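Local coordinates for protein methylmalonyl-CoA carboxyltransferase 5S subunit (Propionibacterium freudenreichii subsp. shermanii, PDB 1RQB) that transfers a carboxyl group from the biotin of the 1.3S subunit to pyruvate, forming oxaloacetate at a cobalt site within the transcarboxylase complex, at residues H226-E235 and L258-V268. Sequence-based numbering, arbitrary orientation.
Sequences HCHSTTGVTE and LGPGHNPTESV. With CO (cobalt (II) ion), chain B.
Residues 226-230 and 259-263, two loops that each lead into a helix, run side by side, His228 opposite His262 and Thr230 opposite Pro260, and Ser229 N donates to Gly261 O (2.8 Å). A type II' turn from Leu258 to Gly261 presents further carbonyls to the first loop. His228 uses both ring nitrogens: NE2 binds cobalt (2.1 Å), while ND1 gives a nearly straight bond (170°) to Pro260 O, 2.8 Å away and almost in the ring plane. The ring is thereby fixed in rotation, and the carbonyl would be expected to make it a stronger ligand. His262 meets it edge-to-face, its NE2 lying over one face near the rim, 3.2 Å from His228 CE1. That same NE2 is hydrogen-bonded to the metal ligand Asp34, so His262 is a second-shell residue. His226 binds cobalt through NE2, and its ND1 is held by Asp250. Next along the loop, Ser229 OG, set between its own backbone N and carbonyl carbon (chi1 51°), turns to the second loop and donates to Gly259 O from above the carbonyl plane. Asn263 ND2 bonds Thr234 OG1 (3.0 Å) in the amide plane, and that hydroxyl in turn donates a hydrogen bond to His228 O (2.7 Å), a short chain of bonds tying the start of helix 234-243 to both loops. Water 1 bridges Cys227 O and Asn263 N. Glu235 lays CB against Asn263 OD1 and brings OE1 to Pro264 CD. Carried by loops following strands 223-225 and 248-251, this is the metal-bearing C-terminal rim of a TIM barrel, with the His-X-His pair of metal ligands characteristic of DRE-TIM enzymes, here holding cobalt.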
loop_
_atom_site.group_PDB
_atom_site.type_symbol
_atom_site.label_atom_id
_atom_site.label_comp_id
_atom_site.label_asym_id
_atom_site.label_seq_id
_atom_site.Cartn_x
_atom_site.Cartn_y
_atom_site.Cartn_z
ATOM N N HIS A 226 12.414 1.348 11.369
ATOM C CA HIS A 226 11.146 2.094 11.402
ATOM C C HIS A 226 10.973 2.811 10.062
ATOM O O HIS A 226 11.615 3.829 9.805
ATOM C CB HIS A 226 11.177 3.136 12.535
ATOM C CG HIS A 226 9.921 3.950 12.654
ATOM N ND1 HIS A 226 8.805 3.511 13.332
ATOM C CD2 HIS A 226 9.604 5.172 12.159
ATOM C CE1 HIS A 226 7.852 4.425 13.249
ATOM N NE2 HIS A 226 8.313 5.445 12.544
ATOM N N CYS A 227 10.110 2.278 9.206
ATOM C CA CYS A 227 9.882 2.903 7.894
ATOM C C CYS A 227 8.399 3.229 7.713
ATOM O O CYS A 227 7.537 2.414 8.037
ATOM C CB CYS A 227 10.225 1.940 6.744
ATOM S SG CYS A 227 11.945 1.687 6.356
ATOM N N HIS A 228 8.131 4.418 7.182
ATOM C CA HIS A 228 6.762 4.804 6.815
ATOM C C HIS A 228 6.535 4.259 5.402
ATOM O O HIS A 228 7.486 3.815 4.760
ATOM C CB HIS A 228 6.606 6.327 6.873
ATOM C CG HIS A 228 6.474 6.848 8.275
ATOM N ND1 HIS A 228 5.341 7.487 8.727
ATOM C CD2 HIS A 228 7.301 6.750 9.345
ATOM C CE1 HIS A 228 5.473 7.758 10.014
ATOM N NE2 HIS A 228 6.652 7.321 10.413
ATOM N N SER A 229 5.301 4.295 4.899
ATOM C CA SER A 229 5.011 3.700 3.585
ATOM C C SER A 229 4.621 4.762 2.557
ATOM O O SER A 229 4.084 4.440 1.498
ATOM C CB SER A 229 3.857 2.708 3.734
ATOM O OG SER A 229 2.768 3.335 4.423
ATOM N N THR A 230 4.922 6.015 2.861
ATOM C CA THR A 230 4.554 7.182 2.044
ATOM C C THR A 230 4.918 7.067 0.559
ATOM O O THR A 230 4.145 7.498 -0.296
ATOM C CB THR A 230 5.199 8.440 2.631
ATOM O OG1 THR A 230 5.086 8.381 4.062
ATOM C CG2 THR A 230 4.483 9.699 2.116
ATOM N N THR A 231 6.083 6.520 0.237
ATOM C CA THR A 231 6.536 6.409 -1.158
ATOM C C THR A 231 6.178 5.051 -1.764
ATOM O O THR A 231 6.417 4.820 -2.948
ATOM C CB THR A 231 8.045 6.518 -1.245
ATOM O OG1 THR A 231 8.619 5.507 -0.401
ATOM C CG2 THR A 231 8.501 7.898 -0.811
ATOM N N GLY A 232 5.669 4.138 -0.948
ATOM C CA GLY A 232 5.299 2.823 -1.448
ATOM C C GLY A 232 6.418 1.828 -1.726
ATOM O O GLY A 232 6.137 0.762 -2.270
ATOM N N VAL A 233 7.664 2.117 -1.341
ATOM C CA VAL A 233 8.762 1.190 -1.656
ATOM C C VAL A 233 9.300 0.473 -0.414
ATOM O O VAL A 233 10.054 -0.489 -0.539
ATOM C CB VAL A 233 10.010 1.937 -2.274
ATOM C CG1 VAL A 233 9.573 2.941 -3.357
ATOM C CG2 VAL A 233 10.785 2.690 -1.178
ATOM N N THR A 234 8.894 0.894 0.777
ATOM C CA THR A 234 9.549 0.379 1.991
ATOM C C THR A 234 9.146 -1.029 2.432
ATOM O O THR A 234 9.846 -1.612 3.259
ATOM C CB THR A 234 9.401 1.365 3.163
ATOM O OG1 THR A 234 8.016 1.523 3.477
ATOM C CG2 THR A 234 10.017 2.723 2.793
ATOM N N GLU A 235 8.054 -1.616 1.955
ATOM C CA GLU A 235 7.832 -2.988 2.436
ATOM C C GLU A 235 8.897 -3.886 1.804
ATOM O O GLU A 235 9.346 -4.872 2.389
ATOM C CB GLU A 235 6.430 -3.502 2.108
ATOM C CG GLU A 235 6.172 -4.862 2.755
ATOM C CD GLU A 235 4.711 -5.259 2.726
ATOM O OE1 GLU A 235 3.894 -4.573 3.368
ATOM O OE2 GLU A 235 4.378 -6.255 2.061
ATOM N N LEU A 258 -0.615 2.041 5.689
ATOM C CA LEU A 258 -0.345 2.570 4.343
ATOM C C LEU A 258 -0.439 4.096 4.279
ATOM O O LEU A 258 -0.742 4.764 5.266
ATOM C CB LEU A 258 -1.260 1.916 3.299
ATOM C CG LEU A 258 -1.069 0.392 3.232
ATOM C CD1 LEU A 258 -1.884 -0.178 2.080
ATOM C CD2 LEU A 258 0.398 0.054 3.054
ATOM N N GLY A 259 -0.155 4.644 3.102
ATOM C CA GLY A 259 -0.161 6.089 2.959
ATOM C C GLY A 259 0.989 6.666 3.774
ATOM O O GLY A 259 2.067 6.075 3.815
ATOM N N PRO A 260 0.787 7.808 4.453
ATOM C CA PRO A 260 1.812 8.471 5.278
ATOM C C PRO A 260 2.078 7.664 6.550
ATOM O O PRO A 260 2.904 8.042 7.381
ATOM C CB PRO A 260 1.192 9.824 5.617
ATOM C CG PRO A 260 0.035 9.969 4.690
ATOM C CD PRO A 260 -0.462 8.586 4.442
ATOM N N GLY A 261 1.335 6.570 6.687
ATOM C CA GLY A 261 1.487 5.681 7.814
ATOM C C GLY A 261 2.582 4.652 7.584
ATOM O O GLY A 261 3.650 4.990 7.075
ATOM N N HIS A 262 2.289 3.387 7.883
ATOM C CA HIS A 262 3.311 2.333 7.823
ATOM C C HIS A 262 2.816 1.086 7.088
ATOM O O HIS A 262 1.644 0.972 6.733
ATOM C CB HIS A 262 3.689 1.961 9.261
ATOM C CG HIS A 262 3.880 3.157 10.146
ATOM N ND1 HIS A 262 2.824 3.815 10.743
ATOM C CD2 HIS A 262 4.995 3.851 10.482
ATOM C CE1 HIS A 262 3.281 4.862 11.413
ATOM N NE2 HIS A 262 4.594 4.905 11.271
ATOM N N ASN A 263 3.753 0.168 6.855
ATOM C CA ASN A 263 3.441 -1.112 6.204
ATOM C C ASN A 263 2.623 -1.931 7.205
ATOM O O ASN A 263 2.831 -1.823 8.414
ATOM C CB ASN A 263 4.744 -1.798 5.781
ATOM C CG ASN A 263 5.526 -0.950 4.786
ATOM O OD1 ASN A 263 5.060 -0.688 3.678
ATOM N ND2 ASN A 263 6.702 -0.479 5.200
ATOM N N PRO A 264 1.656 -2.729 6.710
ATOM C CA PRO A 264 0.755 -3.561 7.517
ATOM C C PRO A 264 1.393 -4.730 8.268
ATOM O O PRO A 264 2.116 -5.542 7.692
ATOM C CB PRO A 264 -0.307 -4.030 6.503
ATOM C CG PRO A 264 -0.008 -3.253 5.227
ATOM C CD PRO A 264 1.462 -3.024 5.280
ATOM N N THR A 265 1.085 -4.808 9.558
ATOM C CA THR A 265 1.624 -5.858 10.436
ATOM C C THR A 265 1.345 -7.247 9.855
ATOM O O THR A 265 2.252 -8.064 9.704
ATOM C CB THR A 265 0.977 -5.758 11.838
ATOM O OG1 THR A 265 1.330 -4.500 12.428
ATOM C CG2 THR A 265 1.436 -6.919 12.740
ATOM N N GLU A 266 0.087 -7.516 9.527
ATOM C CA GLU A 266 -0.269 -8.852 9.027
ATOM C C GLU A 266 0.404 -9.137 7.682
ATOM O O GLU A 266 0.802 -10.271 7.419
ATOM C CB GLU A 266 -1.778 -8.984 8.892
ATOM C CG GLU A 266 -2.525 -8.711 10.191
ATOM C CD GLU A 266 -3.164 -7.331 10.192
ATOM O OE1 GLU A 266 -2.430 -6.315 10.140
ATOM O OE2 GLU A 266 -4.405 -7.266 10.222
ATOM N N SER A 267 0.519 -8.129 6.821
ATOM C CA SER A 267 1.158 -8.343 5.514
ATOM C C SER A 267 2.634 -8.695 5.709
ATOM O O SER A 267 3.159 -9.598 5.057
ATOM C CB SER A 267 1.029 -7.089 4.649
ATOM O OG SER A 267 -0.338 -6.811 4.377
ATOM N N VAL A 268 3.308 -7.989 6.615
ATOM C CA VAL A 268 4.729 -8.262 6.869
ATOM C C VAL A 268 4.888 -9.667 7.455
ATOM O O VAL A 268 5.812 -10.397 7.099
ATOM C CB VAL A 268 5.343 -7.195 7.807
ATOM C CG1 VAL A 268 6.722 -7.625 8.283
ATOM C CG2 VAL A 268 5.463 -5.886 7.051
HETATM CO CO CO B . 7.375 7.408 12.420
HETATM O O HOH W 1 6.493 -0.079 8.229
HETATM O O HOH W 2 1.524 3.493 0.856
HETATM O O HOH W 3 5.634 1.102 1.400
HETATM O O HOH W 4 6.382 9.434 12.617
#